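Local coordinates for amidase, hydantoinase/carbamoylase family (Paraburkholderia phymatum, PDB 6C0D), which probably hydrolyses N-carbamoyl-L-amino acids to the free amino acids, as a zinc-dependent, dimeric member of the peptidase M20 family, at residues P36-L41 / S90-T95; E194-Q199 / A378-V383. All coordinates share one frame; numbering follows the deposited sequence. Where two conformers were deposited one is given.

Contact 1 (P36-L41 / S90-T95)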
loop_
_atom_site.group_PDB
_atom_site.type_symbol
_atom_site.label_atom_id
_atom_site.label_comp_id
_atom_site.label_asym_id
_atom_site.label_seq_id
_atom_site.Cartn_x
_atom_site.Cartn_y
_atom_site.Cartn_z
ATOM N N PRO A 36 -8.115 -4.798 28.599
ATOM C CA PRO A 36 -8.943 -5.983 28.346
ATOM C C PRO A 36 -8.153 -7.241 28.029
ATOM O O PRO A 36 -8.761 -8.301 27.846
ATOM C CB PRO A 36 -9.777 -5.549 27.135
ATOM C CG PRO A 36 -8.846 -4.657 26.374
ATOM C CD PRO A 36 -7.999 -3.938 27.406
ATOM N N GLY A 37 -6.827 -7.161 27.955
ATOM C CA GLY A 37 -6.036 -8.323 27.600
ATOM C C GLY A 37 -4.862 -8.584 28.520
ATOM O O GLY A 37 -4.858 -8.167 29.682
ATOM N N VAL A 38 -3.862 -9.290 28.001
ATOM C CA VAL A 38 -2.702 -9.720 28.772
ATOM C C VAL A 38 -1.457 -9.511 27.921
ATOM O O VAL A 38 -1.425 -9.899 26.748
ATOM C CB VAL A 38 -2.816 -11.197 29.203
ATOM C CG1 VAL A 38 -1.503 -11.681 29.779
ATOM C CG2 VAL A 38 -3.939 -11.377 30.213
ATOM N N VAL A 39 -0.437 -8.890 28.500
ATOM C CA VAL A 39 0.852 -8.726 27.843
ATOM C C VAL A 39 1.859 -9.539 28.640
ATOM O O VAL A 39 2.213 -9.173 29.770
ATOM C CB VAL A 39 1.268 -7.254 27.745
ATOM C CG1 VAL A 39 2.703 -7.142 27.238
ATOM C CG2 VAL A 39 0.310 -6.512 26.829
ATOM N N ARG A 40 2.313 -10.651 28.063
ATOM C CA ARG A 40 3.166 -11.579 28.801
ATOM C C ARG A 40 4.078 -12.268 27.780
ATOM O O ARG A 40 3.878 -13.429 27.400
ATOM C CB ARG A 40 2.329 -12.580 29.600
ATOM C CG ARG A 40 3.102 -13.378 30.626
ATOM C CD ARG A 40 2.182 -14.084 31.613
ATOM N NE ARG A 40 1.345 -15.076 30.956
ATOM C CZ ARG A 40 0.018 -15.119 31.031
ATOM N NH1 ARG A 40 -0.644 -14.221 31.755
ATOM N NH2 ARG A 40 -0.644 -16.071 30.388
ATOM N N LEU A 41 5.098 -11.533 27.328
ATOM C CA LEU A 41 6.018 -12.055 26.323
ATOM C C LEU A 41 7.001 -13.039 26.950
ATOM O O LEU A 41 7.477 -12.828 28.067
ATOM C CB LEU A 41 6.785 -10.915 25.648
ATOM C CG LEU A 41 5.974 -9.750 25.070
ATOM C CD1 LEU A 41 6.857 -8.856 24.216
ATOM C CD2 LEU A 41 4.772 -10.241 24.280
ATOM N N SER A 90 1.640 -20.331 27.692
ATOM C CA SER A 90 1.156 -19.214 28.493
ATOM C C SER A 90 1.823 -17.890 28.143
ATOM O O SER A 90 1.552 -16.884 28.813
ATOM C CB SER A 90 1.323 -19.517 29.994
ATOM O OG SER A 90 2.689 -19.761 30.316
ATOM N N ASP A 91 2.676 -17.853 27.114
ATOM C CA ASP A 91 3.186 -16.594 26.600
ATOM C C ASP A 91 2.172 -15.991 25.634
ATOM O O ASP A 91 1.319 -16.685 25.076
ATOM C CB ASP A 91 4.537 -16.781 25.890
ATOM C CG ASP A 91 4.428 -17.614 24.600
ATOM O OD1 ASP A 91 3.978 -18.780 24.654
ATOM O OD2 ASP A 91 4.804 -17.107 23.526
ATOM N N THR A 92 2.275 -14.685 25.434
ATOM C CA THR A 92 1.351 -13.966 24.574
ATOM C C THR A 92 2.112 -13.240 23.476
ATOM O O THR A 92 3.339 -13.099 23.510
ATOM C CB THR A 92 0.528 -12.937 25.361
ATOM O OG1 THR A 92 1.380 -11.841 25.725
ATOM C CG2 THR A 92 -0.078 -13.565 26.612
ATOM N N GLN A 93 1.349 -12.785 22.493
ATOM C CA GLN A 93 1.792 -11.746 21.580
ATOM C C GLN A 93 1.696 -10.396 22.281
ATOM O O GLN A 93 1.169 -10.304 23.391
ATOM C CB GLN A 93 0.939 -11.787 20.319
ATOM C CG GLN A 93 1.583 -12.550 19.198
ATOM C CD GLN A 93 0.565 -13.093 18.236
ATOM O OE1 GLN A 93 -0.629 -12.812 18.357
ATOM N NE2 GLN A 93 1.023 -13.887 17.277
ATOM N N PRO A 94 2.208 -9.321 21.670
ATOM C CA PRO A 94 2.058 -7.998 22.306
ATOM C C PRO A 94 0.612 -7.612 22.577
ATOM O O PRO A 94 0.342 -6.905 23.555
ATOM C CB PRO A 94 2.723 -7.055 21.298
ATOM C CG PRO A 94 3.757 -7.899 20.657
ATOM C CD PRO A 94 3.145 -9.266 20.532
ATOM N N THR A 95 -0.327 -8.067 21.750
ATOM C CA THR A 95 -1.745 -7.815 21.967
ATOM C C THR A 95 -2.492 -9.110 22.280
ATOM O O THR A 95 -3.390 -9.502 21.528
ATOM C CB THR A 95 -2.363 -7.153 20.733
ATOM O OG1 THR A 95 -2.198 -8.018 19.604
ATOM C CG2 THR A 95 -1.691 -5.822 20.436
#

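Contact 2 (E194-Q199 / A378-V383). With ZN (zinc ion), chain B.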
loop_
_atom_site.group_PDB
_atom_site.type_symbol
_atom_site.label_atom_id
_atom_site.label_comp_id
_atom_site.label_asym_id
_atom_site.label_seq_id
_atom_site.Cartn_x
_atom_site.Cartn_y
_atom_site.Cartn_z
ATOM N N GLU A 194 -4.303 -30.848 23.589
ATOM C CA GLU A 194 -4.211 -29.389 23.728
ATOM C C GLU A 194 -5.582 -28.740 23.591
ATOM O O GLU A 194 -6.069 -28.538 22.463
ATOM C CB GLU A 194 -3.243 -28.784 22.697
ATOM C CG GLU A 194 -3.127 -27.253 22.900
ATOM C CD GLU A 194 -1.904 -26.636 22.241
ATOM O OE1 GLU A 194 -1.077 -27.378 21.665
ATOM O OE2 GLU A 194 -1.777 -25.392 22.317
ATOM N N PRO A 195 -6.228 -28.343 24.687
ATOM C CA PRO A 195 -7.434 -27.509 24.559
ATOM C C PRO A 195 -7.033 -26.098 24.158
ATOM O O PRO A 195 -5.973 -25.609 24.546
ATOM C CB PRO A 195 -8.036 -27.518 25.976
ATOM C CG PRO A 195 -7.246 -28.622 26.755
ATOM C CD PRO A 195 -5.888 -28.607 26.094
ATOM N N HIS A 196 -7.888 -25.436 23.380
ATOM C CA HIS A 196 -7.574 -24.070 22.944
ATOM C C HIS A 196 -8.870 -23.335 22.610
ATOM O O HIS A 196 -9.848 -23.956 22.194
ATOM C CB HIS A 196 -6.641 -24.125 21.715
ATOM C CG HIS A 196 -5.811 -22.893 21.502
ATOM N ND1 HIS A 196 -6.327 -21.730 20.977
ATOM C CD2 HIS A 196 -4.490 -22.662 21.702
ATOM C CE1 HIS A 196 -5.368 -20.822 20.887
ATOM N NE2 HIS A 196 -4.248 -21.363 21.324
ATOM N N ILE A 197 -8.870 -21.997 22.751
ATOM C CA ILE A 197 -10.007 -21.223 22.275
ATOM C C ILE A 197 -9.957 -21.136 20.754
ATOM O O ILE A 197 -8.909 -21.317 20.124
ATOM C CB ILE A 197 -10.029 -19.806 22.882
ATOM C CG1 ILE A 197 -8.751 -19.059 22.463
ATOM C CG2 ILE A 197 -10.174 -19.853 24.378
ATOM C CD1 ILE A 197 -8.871 -17.542 22.544
ATOM N N GLU A 198 -11.102 -20.811 20.164
ATOM C CA GLU A 198 -11.172 -20.312 18.795
ATOM C C GLU A 198 -12.076 -19.082 18.774
ATOM O O GLU A 198 -13.282 -19.195 19.009
ATOM C CB GLU A 198 -11.714 -21.376 17.838
ATOM C CG GLU A 198 -11.526 -20.931 16.408
ATOM C CD GLU A 198 -12.530 -21.488 15.420
ATOM O OE1 GLU A 198 -12.033 -22.053 14.426
ATOM O OE2 GLU A 198 -13.778 -21.327 15.588
ATOM N N GLN A 199 -11.483 -17.921 18.492
ATOM C CA GLN A 199 -12.196 -16.672 18.246
ATOM C C GLN A 199 -12.507 -16.453 16.767
ATOM O O GLN A 199 -13.363 -15.618 16.443
ATOM C CB GLN A 199 -11.358 -15.500 18.791
ATOM C CG GLN A 199 -11.921 -14.094 18.597
ATOM C CD GLN A 199 -10.955 -13.023 19.077
ATOM O OE1 GLN A 199 -11.224 -12.323 20.053
ATOM N NE2 GLN A 199 -9.820 -12.898 18.397
ATOM N N ALA A 378 -1.572 -36.898 19.008
ATOM C CA ALA A 378 -1.991 -35.607 19.548
ATOM C C ALA A 378 -3.430 -35.300 19.144
ATOM O O ALA A 378 -3.930 -35.794 18.130
ATOM C CB ALA A 378 -1.076 -34.479 19.045
ATOM N N CYS A 379 -4.094 -34.457 19.944
ATOM C CA CYS A 379 -5.437 -34.009 19.592
ATOM C C CYS A 379 -5.672 -32.625 20.184
ATOM O O CYS A 379 -4.939 -32.170 21.070
ATOM C CB CYS A 379 -6.502 -35.008 20.074
ATOM S SG CYS A 379 -6.572 -35.139 21.872
ATOM N N MET A 380 -6.662 -31.924 19.630
ATOM C CA MET A 380 -7.050 -30.615 20.150
ATOM C C MET A 380 -8.556 -30.540 20.355
ATOM O O MET A 380 -9.334 -31.143 19.614
ATOM C CB MET A 380 -6.632 -29.471 19.201
ATOM C CG MET A 380 -5.123 -29.343 19.062
ATOM S SD MET A 380 -4.687 -27.774 18.238
ATOM C CE MET A 380 -4.932 -26.589 19.574
ATOM N N LEU A 381 -8.952 -29.736 21.343
ATOM C CA LEU A 381 -10.357 -29.479 21.634
ATOM C C LEU A 381 -10.549 -27.974 21.664
ATOM O O LEU A 381 -9.809 -27.285 22.373
ATOM C CB LEU A 381 -10.753 -30.084 22.991
ATOM C CG LEU A 381 -12.250 -30.024 23.307
ATOM C CD1 LEU A 381 -12.942 -31.114 22.481
ATOM C CD2 LEU A 381 -12.499 -30.231 24.797
ATOM N N PHE A 382 -11.541 -27.464 20.918
ATOM C CA PHE A 382 -11.801 -26.025 20.838
ATOM C C PHE A 382 -13.043 -25.630 21.646
ATOM O O PHE A 382 -14.020 -26.384 21.706
ATOM C CB PHE A 382 -12.028 -25.584 19.387
ATOM C CG PHE A 382 -10.762 -25.373 18.582
ATOM C CD1 PHE A 382 -9.509 -25.470 19.177
ATOM C CD2 PHE A 382 -10.837 -25.099 17.226
ATOM C CE1 PHE A 382 -8.355 -25.267 18.426
ATOM C CE2 PHE A 382 -9.682 -24.873 16.467
ATOM C CZ PHE A 382 -8.447 -24.955 17.079
ATOM N N VAL A 383 -12.975 -24.448 22.259
ATOM C CA VAL A 383 -14.152 -23.769 22.801
ATOM C C VAL A 383 -14.276 -22.434 22.088
ATOM O O VAL A 383 -13.274 -21.864 21.631
ATOM C CB VAL A 383 -14.079 -23.564 24.324
ATOM C CG1 VAL A 383 -14.073 -24.909 25.039
ATOM C CG2 VAL A 383 -12.881 -22.707 24.710
HETATM ZN ZN ZN B . -2.403 -20.255 21.283
HETATM O O HOH W 1 -1.999 -19.092 19.570
HETATM O O HOH W 2 -1.645 -22.095 20.222
#

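Contact 1 (P36-L41 / S90-T95)
The guanidinium of R40 meets the backbone carbonyl of S90 edge-on, its plane running almost through the oxygen. NE and NH2, both on that edge, grip the same acceptor: R40 NE lies 2.8 Å from S90 O, nearly in line with the C=O bond, while NH2 reaches the oxygen from one side at a C=O...N angle of 135°. Sharing one acceptor bends both bonds (142° at the hydrogen for NE), yet it fixes the rotation of the group. The bend at chi3 turns the guanidinium toward S90, and on the far side NH1 binds the carbonyl of F31. Arginine suits this buried place because its several N-H groups can satisfy backbone carbonyls of two separate loops.

T92 fills the centre of the contact, its CB directed at the 36-41 segment. Its OG1 sits between its own backbone N and carbonyl carbon (chi1 72°), where it accepts from R40 N at 2.8 Å and donates to Q93 O. A threonine hydroxyl can do both while its methyl CG2 lies 4.0 Å from V38 CG1, the two side chains crossing nearly at right angles. T92 N returns a bond to R40 O at 2.8 Å, the donor standing well above the carbonyl plane. L41 begins by pointing away, but its CD2 curls back to within 3.3 Å of T92 O and packs more loosely on P94 CD; V39 CG2 rests against P94 O.

D91 directs its carboxylate elsewhere, OD2 accepting from E135 N, and its carbonyl receives ND1 of the zinc ligand H89. R40 and T92 thus tie the N-terminal segment to the loop after strand 83-88, which holds part of the zinc site's second shell, D91 following the ligand H89 in the His-x-Asp sequence of the M20 family.

Contact 2 (E194-Q199 / A378-V383)
A metal ligand stands in the middle of this parallel strand pair: H196 projects from its strand and binds the zinc ion through NE2 at 2.1 Å. Its other ring nitrogen is held as well, for ND1 donates to I197 O at 2.8 Å, almost straight (176°), in the ring plane and on a carbonyl lone pair. This bond leaves NE2 to the metal and fixes the ring's rotation. Two waters, H89 and D100 complete the coordination.

At the base of the side chain, H196 CB meets M380 CE at 3.7 Å and F382 CE1 at 3.9 Å, both from the same side. The bend at chi3 (76°) brings the methionine methyl back toward E194 and H196, a turn that an unbranched, flexible chain makes easily. E194 runs alongside M380, its extended chain carrying the carboxylate on to Y192 and S88. Farther along, F382 CD2 packs 3.9 Å from E198 CB. The opposite side of the strands is apolar: I197 CG2 lies against V383, which was modelled in two conformers, and beta-branched residues suit the extended backbone. H196 N donates to L381 O at 2.9 Å and E198 N to V383 O at 2.8 Å, whereas L381 N to E194 O is weak.

Strand 378-384 lies between 189-198 and strand 210-227, with M380 and F382 bonded through their backbones to V213 and G211. On the side of P195, I197 and V383, helix 102-117 covers the pair with L103 and Y107; on the side of F382 and E198, M361 of strand 358-363 closes the packing.

Overall arrangement
The segments of contact 1 precede those of contact 2 along the chain. Their centres are about 18 Å apart and their nearest atoms about 8 Å, so they do not touch. Strand 83-88 joins them: it pairs in parallel with 189-198, the first strand of contact 2, and runs through the zinc ligand H89 into the loop 90-95 of contact 1. Helix 102-117 begins soon after the zinc ligand D100 and so links the metal-binding loop to the back of the contact 2 strands. The zinc ion lies between the two contacts, bound directly by contact 2 and about 7 Å from the nearest atom of the D91 side chain of contact 1.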